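Local atomic coordinates of methanol--corrinoid protein co-methyltransferase (Methanosarcina barkeri, PDB entry 2I2X), a protein that catalyses the transfer of the methyl group of methanol to the cob(I)amide carried by its partner protein MtaC, a step of methanogenesis. Residues 392-395 against 396-400; 437-440 against 441-445. All coordinates share one frame; numbering follows the deposited sequence.

Overall arrangement
Contact 1 (392-395 against 396-400) and contact 2 (437-440 against 441-445) are both internal to single helices, 389-409 and 436-450, and come in series along the chain with helix 416-430 between them. Their centres lie about 18 Å apart and their nearest atoms about 6 Å apart, so they do not touch. Contact 1 is buried, its centre 19 Å from that of the chain; contact 2, at 28 Å, is partly buried. Both belong to the C-terminal helical part that follows the seven parallel strands, and both lie away from the metal and cobamide sites. Salt-bridged Lys-394 of contact 1 and Phe-439 of contact 2 each touch Leu-432, a loop residue that links their surroundings.

Contact 1. Residues 392-395 against 396-400; sequences RAKN and AAIEC
The aliphatic contact between Lys-394 and Ile-398 is set by two first torsions: Lys-394 has CG anti to the backbone N (chi1 -175°), whereas Ile-398 has CG1 anti to its carbonyl carbon (chi1 -72°). The two chains consequently run side by side in the same direction, one helical turn apart, and Lys-394 CG meets Ile-398 CD1 at 3.9 Å. Ile-398 also leans on the backbone, with CG1 3.6 Å from Lys-394 O.

Four successive i to i+4 hydrogen bonds establish the alpha-helix. Ala-396 N reaches Arg-392 O at 3.2 Å, and Ala-397 N reaches Ala-393 O at 3.1 Å. Ile-398 N bonds to Lys-394 O at 3.0 Å, and Glu-399 N to Asn-395 O at 2.7 Å. The small methyl of Ala-396 faces Val-378 and Ile-382 of helix 372-383, while Ala-397 meets Ile-249 of helix 240-259 and Leu-429 of helix 416-430; this segment of helix 389-409 therefore packs among three others.

The polar ends turn to partners outside the turn: Arg-392 forms a salt bridge with Glu-259, Lys-394 with Asp-434 and Glu-399 with Arg-377, while Asn-395 ND2 bonds to Asp-385 OD1 and Ser-381 O. Apolar contact thus uses the lysine stem, whereas the ammonium of this buried lysine is paired with the Asp-434 carboxylate, which probably offsets the cost of placing a charge here.

Contact 2. Residues 437-440 against 441-445; sequences DKFM and DDCLT
Lys-438 NZ meets the carboxylate of Asp-442 in a salt bridge one helical turn along, 2.9 Å from OD1 and, in a weak bond, 3.0 Å from OD2. The ammonium therefore sits near both oxygens, and it reaches OD1 through the syn lone pair, on the side of the other oxygen. The lysine arrives by a bend at chi2 (0°) that brings its end back to the acid, and Lys-438 CE lies 3.6 Å from Asp-442 OD2; the eclipsed value is unusual, and the exact course of this exposed chain is probably less certain than the salt bridge. With an alanine in place of Asp-442, the Lys-438 ammonium would probably lose this carboxylate mate and its end would be freer to turn.

Further round the helix, Cys-443 SG stands over one face of the Phe-439 ring, 3.5 Å from the centroid and only 15° off the normal. It is displaced toward the rim, and CZ is the nearest ring atom. This is a sulfur-aromatic contact between residues i and i+4. The thiol is directed there by a chi1 of -65°, which sets SG beside the backbone N and anti to the carbonyl carbon.

Both pairs have the spacing of one alpha-helical turn, confirmed by backbone bonds: Asp-442 N to Lys-438 O at 2.8 Å and Cys-443 N to Phe-439 O at 2.9 Å. Flanking bonds from Asp-441 N to Asp-437 O and from Leu-444 N to Met-440 O continue the ladder of helix 436-450, the last helix of the chain.

Outside the turn, Phe-439 stacks with Tyr-390 and touches Leu-432, while Tyr-186 of helix 181-210 meets Phe-439, Met-440 and Cys-443. Near the chain end, Met-440 packs on Phe-461, and Leu-444 rests on Phe-454 and Pro-456.

Contact 1. Residues 392-395 against 396-400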
ATOM      1  N   ARG A 392     -29.841  -0.133  26.914  1.00  9.01           N
ATOM      2  CA  ARG A 392     -29.688  -0.224  25.446  1.00  8.00           C
ATOM      3  C   ARG A 392     -28.403  -0.951  25.050  1.00  7.95           C
ATOM      4  O   ARG A 392     -28.398  -1.753  24.119  1.00  8.08           O
ATOM      5  CB  ARG A 392     -29.816   1.143  24.746  1.00  7.11           C
ATOM      6  CG  ARG A 392     -28.637   2.080  24.850  1.00  5.51           C
ATOM      7  CD  ARG A 392     -29.076   3.521  24.463  1.00  5.21           C
ATOM      8  NE  ARG A 392     -27.925   4.393  24.248  1.00  4.47           N
ATOM      9  CZ  ARG A 392     -27.953   5.558  23.602  1.00  5.25           C
ATOM     10  NH1 ARG A 392     -29.083   6.057  23.118  1.00  3.23           N
ATOM     11  NH2 ARG A 392     -26.830   6.227  23.434  1.00  6.36           N
ATOM     12  N   ALA A 393     -27.331  -0.685  25.786  1.00  7.87           N
ATOM     13  CA  ALA A 393     -26.057  -1.345  25.575  1.00  8.08           C
ATOM     14  C   ALA A 393     -26.122  -2.834  25.906  1.00  8.74           C
ATOM     15  O   ALA A 393     -25.578  -3.693  25.158  1.00  8.28           O
ATOM     16  CB  ALA A 393     -24.955  -0.653  26.370  1.00  7.38           C
ATOM     17  N   LYS A 394     -26.772  -3.162  27.019  1.00  9.38           N
ATOM     18  CA  LYS A 394     -26.947  -4.573  27.361  1.00  9.74           C
ATOM     19  C   LYS A 394     -27.763  -5.284  26.272  1.00 10.40           C
ATOM     20  O   LYS A 394     -27.421  -6.411  25.903  1.00 10.21           O
ATOM     21  CB  LYS A 394     -27.578  -4.729  28.734  1.00  9.84           C
ATOM     22  CG  LYS A 394     -27.709  -6.161  29.241  1.00 10.57           C
ATOM     23  CD  LYS A 394     -27.813  -6.187  30.785  1.00 13.13           C
ATOM     24  CE  LYS A 394     -29.235  -5.800  31.332  1.00 13.55           C
ATOM     25  NZ  LYS A 394     -30.351  -6.694  30.834  1.00 11.03           N
ATOM     26  N   ASN A 395     -28.812  -4.630  25.748  1.00 10.43           N
ATOM     27  CA  ASN A 395     -29.645  -5.233  24.708  1.00 11.34           C
ATOM     28  C   ASN A 395     -28.768  -5.604  23.491  1.00 12.10           C
ATOM     29  O   ASN A 395     -28.883  -6.697  22.935  1.00 12.84           O
ATOM     30  CB  ASN A 395     -30.778  -4.285  24.270  1.00 11.58           C
ATOM     31  CG  ASN A 395     -31.855  -4.051  25.380  1.00 11.22           C
ATOM     32  OD1 ASN A 395     -31.898  -4.746  26.399  1.00  9.85           O
ATOM     33  ND2 ASN A 395     -32.719  -3.069  25.152  1.00  6.40           N
ATOM     34  N   ALA A 396     -27.862  -4.705  23.125  1.00 11.62           N
ATOM     35  CA  ALA A 396     -27.048  -4.868  21.943  1.00 11.68           C
ATOM     36  C   ALA A 396     -26.135  -6.060  22.139  1.00 11.89           C
ATOM     37  O   ALA A 396     -26.016  -6.917  21.256  1.00 13.92           O
ATOM     38  CB  ALA A 396     -26.245  -3.583  21.645  1.00 10.81           C
ATOM     39  N   ALA A 397     -25.508  -6.127  23.299  1.00 11.16           N
ATOM     40  CA  ALA A 397     -24.623  -7.222  23.654  1.00 10.62           C
ATOM     41  C   ALA A 397     -25.335  -8.572  23.599  1.00 10.50           C
ATOM     42  O   ALA A 397     -24.773  -9.554  23.103  1.00 10.97           O
ATOM     43  CB  ALA A 397     -24.050  -6.972  25.064  1.00 10.48           C
ATOM     44  N   ILE A 398     -26.574  -8.626  24.097  1.00 10.00           N
ATOM     45  CA  ILE A 398     -27.328  -9.893  24.135  1.00  9.10           C
ATOM     46  C   ILE A 398     -27.856 -10.247  22.754  1.00  9.06           C
ATOM     47  O   ILE A 398     -27.884 -11.421  22.376  1.00  7.88           O
ATOM     48  CB  ILE A 398     -28.478  -9.878  25.196  1.00  8.81           C
ATOM     49  CG1 ILE A 398     -27.882  -9.940  26.614  1.00  8.21           C
ATOM     50  CG2 ILE A 398     -29.453 -11.055  24.973  1.00  6.57           C
ATOM     51  CD1 ILE A 398     -28.884  -9.555  27.738  1.00  6.25           C
ATOM     52  N   GLU A 399     -28.293  -9.222  22.020  1.00  9.29           N
ATOM     53  CA  GLU A 399     -28.749  -9.397  20.654  1.00 10.27           C
ATOM     54  C   GLU A 399     -27.597  -9.907  19.781  1.00 10.44           C
ATOM     55  O   GLU A 399     -27.791 -10.749  18.893  1.00 10.05           O
ATOM     56  CB  GLU A 399     -29.274  -8.083  20.090  1.00 10.40           C
ATOM     57  CG  GLU A 399     -30.070  -8.247  18.811  1.00 12.50           C
ATOM     58  CD  GLU A 399     -31.462  -8.815  19.028  1.00 15.77           C
ATOM     59  OE1 GLU A 399     -32.021  -8.676  20.150  1.00 17.09           O
ATOM     60  OE2 GLU A 399     -32.002  -9.394  18.058  1.00 17.80           O
ATOM     61  N   CYS A 400     -26.406  -9.391  20.051  1.00 10.27           N
ATOM     62  CA  CYS A 400     -25.219  -9.837  19.356  1.00 11.04           C
ATOM     63  C   CYS A 400     -25.023 -11.343  19.563  1.00 10.73           C
ATOM     64  O   CYS A 400     -24.828 -12.090  18.587  1.00 11.18           O
ATOM     65  CB  CYS A 400     -23.985  -9.032  19.821  1.00 11.42           C
ATOM     66  SG  CYS A 400     -22.376  -9.660  19.209  1.00 10.55           S
TER

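Contact 2. Residues 437-440 against 441-445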
ATOM      1  N   ASP A 437     -29.119   1.919  37.850  1.00 14.85           N
ATOM      2  CA  ASP A 437     -28.474   2.344  39.135  1.00 15.13           C
ATOM      3  C   ASP A 437     -27.813   1.198  39.890  1.00 14.76           C
ATOM      4  O   ASP A 437     -26.673   1.311  40.298  1.00 15.16           O
ATOM      5  CB  ASP A 437     -29.460   3.080  40.054  1.00 15.29           C
ATOM      6  CG  ASP A 437     -30.052   4.316  39.398  1.00 17.46           C
ATOM      7  OD1 ASP A 437     -29.371   4.919  38.535  1.00 20.63           O
ATOM      8  OD2 ASP A 437     -31.208   4.676  39.724  1.00 20.77           O
ATOM      9  N   LYS A 438     -28.519   0.088  40.056  1.00 14.61           N
ATOM     10  CA  LYS A 438     -27.930  -1.125  40.616  1.00 14.99           C
ATOM     11  C   LYS A 438     -26.569  -1.468  39.970  1.00 15.73           C
ATOM     12  O   LYS A 438     -25.548  -1.637  40.672  1.00 16.23           O
ATOM     13  CB  LYS A 438     -28.899  -2.263  40.344  1.00 15.16           C
ATOM     14  CG  LYS A 438     -28.810  -3.525  41.165  1.00 15.15           C
ATOM     15  CD  LYS A 438     -27.761  -3.599  42.220  1.00 16.67           C
ATOM     16  CE  LYS A 438     -27.850  -5.002  42.812  1.00 18.52           C
ATOM     17  NZ  LYS A 438     -26.580  -5.470  43.432  1.00 19.10           N
ATOM     18  N   PHE A 439     -26.567  -1.601  38.640  1.00 15.39           N
ATOM     19  CA  PHE A 439     -25.384  -1.966  37.894  1.00 15.55           C
ATOM     20  C   PHE A 439     -24.322  -0.890  38.063  1.00 15.70           C
ATOM     21  O   PHE A 439     -23.154  -1.188  38.355  1.00 15.95           O
ATOM     22  CB  PHE A 439     -25.722  -2.151  36.408  1.00 15.69           C
ATOM     23  CG  PHE A 439     -24.546  -2.581  35.559  1.00 16.20           C
ATOM     24  CD1 PHE A 439     -24.133  -3.927  35.543  1.00 15.47           C
ATOM     25  CD2 PHE A 439     -23.869  -1.651  34.769  1.00 13.11           C
ATOM     26  CE1 PHE A 439     -23.067  -4.343  34.757  1.00 15.86           C
ATOM     27  CE2 PHE A 439     -22.811  -2.041  33.972  1.00 15.45           C
ATOM     28  CZ  PHE A 439     -22.393  -3.406  33.962  1.00 17.16           C
ATOM     29  N   MET A 440     -24.725   0.362  37.904  1.00 15.41           N
ATOM     30  CA  MET A 440     -23.782   1.442  38.064  1.00 16.07           C
ATOM     31  C   MET A 440     -23.113   1.334  39.419  1.00 16.63           C
ATOM     32  O   MET A 440     -21.864   1.358  39.502  1.00 17.16           O
ATOM     33  CB  MET A 440     -24.440   2.810  37.844  1.00 15.83           C
ATOM     34  CG  MET A 440     -24.884   3.015  36.396  1.00 16.82           C
ATOM     35  SD  MET A 440     -23.536   2.764  35.153  1.00 16.15           S
ATOM     36  CE  MET A 440     -22.790   4.391  35.308  1.00 10.84           C
ATOM     37  N   ASP A 441     -23.928   1.160  40.463  1.00 16.92           N
ATOM     38  CA  ASP A 441     -23.413   1.070  41.823  1.00 17.21           C
ATOM     39  C   ASP A 441     -22.552  -0.147  42.064  1.00 16.25           C
ATOM     40  O   ASP A 441     -21.500  -0.000  42.661  1.00 15.96           O
ATOM     41  CB  ASP A 441     -24.508   1.158  42.907  1.00 18.49           C
ATOM     42  CG  ASP A 441     -23.902   1.230  44.332  1.00 21.33           C
ATOM     43  OD1 ASP A 441     -23.106   2.177  44.592  1.00 22.38           O
ATOM     44  OD2 ASP A 441     -24.186   0.317  45.163  1.00 24.52           O
ATOM     45  N   ASP A 442     -22.979  -1.326  41.611  1.00 15.73           N
ATOM     46  CA  ASP A 442     -22.133  -2.535  41.696  1.00 16.25           C
ATOM     47  C   ASP A 442     -20.770  -2.300  41.053  1.00 16.35           C
ATOM     48  O   ASP A 442     -19.735  -2.673  41.629  1.00 16.60           O
ATOM     49  CB  ASP A 442     -22.779  -3.750  40.990  1.00 16.96           C
ATOM     50  CG  ASP A 442     -23.932  -4.369  41.780  1.00 18.55           C
ATOM     51  OD1 ASP A 442     -24.174  -3.969  42.945  1.00 20.56           O
ATOM     52  OD2 ASP A 442     -24.594  -5.278  41.239  1.00 18.76           O
ATOM     53  N   CYS A 443     -20.769  -1.674  39.866  1.00 15.69           N
ATOM     54  CA  CYS A 443     -19.535  -1.510  39.101  1.00 15.71           C
ATOM     55  C   CYS A 443     -18.632  -0.463  39.714  1.00 15.20           C
ATOM     56  O   CYS A 443     -17.396  -0.679  39.805  1.00 13.53           O
ATOM     57  CB  CYS A 443     -19.799  -1.185  37.623  1.00 15.21           C
ATOM     58  SG  CYS A 443     -20.611  -2.514  36.740  1.00 16.00           S
ATOM     59  N   LEU A 444     -19.238   0.660  40.116  1.00 14.80           N
ATOM     60  CA  LEU A 444     -18.471   1.716  40.781  1.00 15.87           C
ATOM     61  C   LEU A 444     -17.593   1.100  41.875  1.00 16.30           C
ATOM     62  O   LEU A 444     -16.370   1.304  41.897  1.00 16.81           O
ATOM     63  CB  LEU A 444     -19.377   2.765  41.419  1.00 15.84           C
ATOM     64  CG  LEU A 444     -18.955   4.238  41.378  1.00 16.10           C
ATOM     65  CD1 LEU A 444     -19.486   5.007  42.589  1.00 10.81           C
ATOM     66  CD2 LEU A 444     -17.470   4.431  41.200  1.00 15.26           C
ATOM     67  N   THR A 445     -18.198   0.315  42.762  1.00 16.16           N
ATOM     68  CA  THR A 445     -17.427  -0.181  43.880  1.00 16.25           C
ATOM     69  C   THR A 445     -16.475  -1.298  43.455  1.00 16.29           C
ATOM     70  O   THR A 445     -15.320  -1.317  43.873  1.00 16.50           O
ATOM     71  CB  THR A 445     -18.282  -0.521  45.166  1.00 16.42           C
ATOM     72  OG1 THR A 445     -18.453  -1.935  45.293  1.00 16.23           O
ATOM     73  CG2 THR A 445     -19.645   0.207  45.173  1.00 15.23           C
TER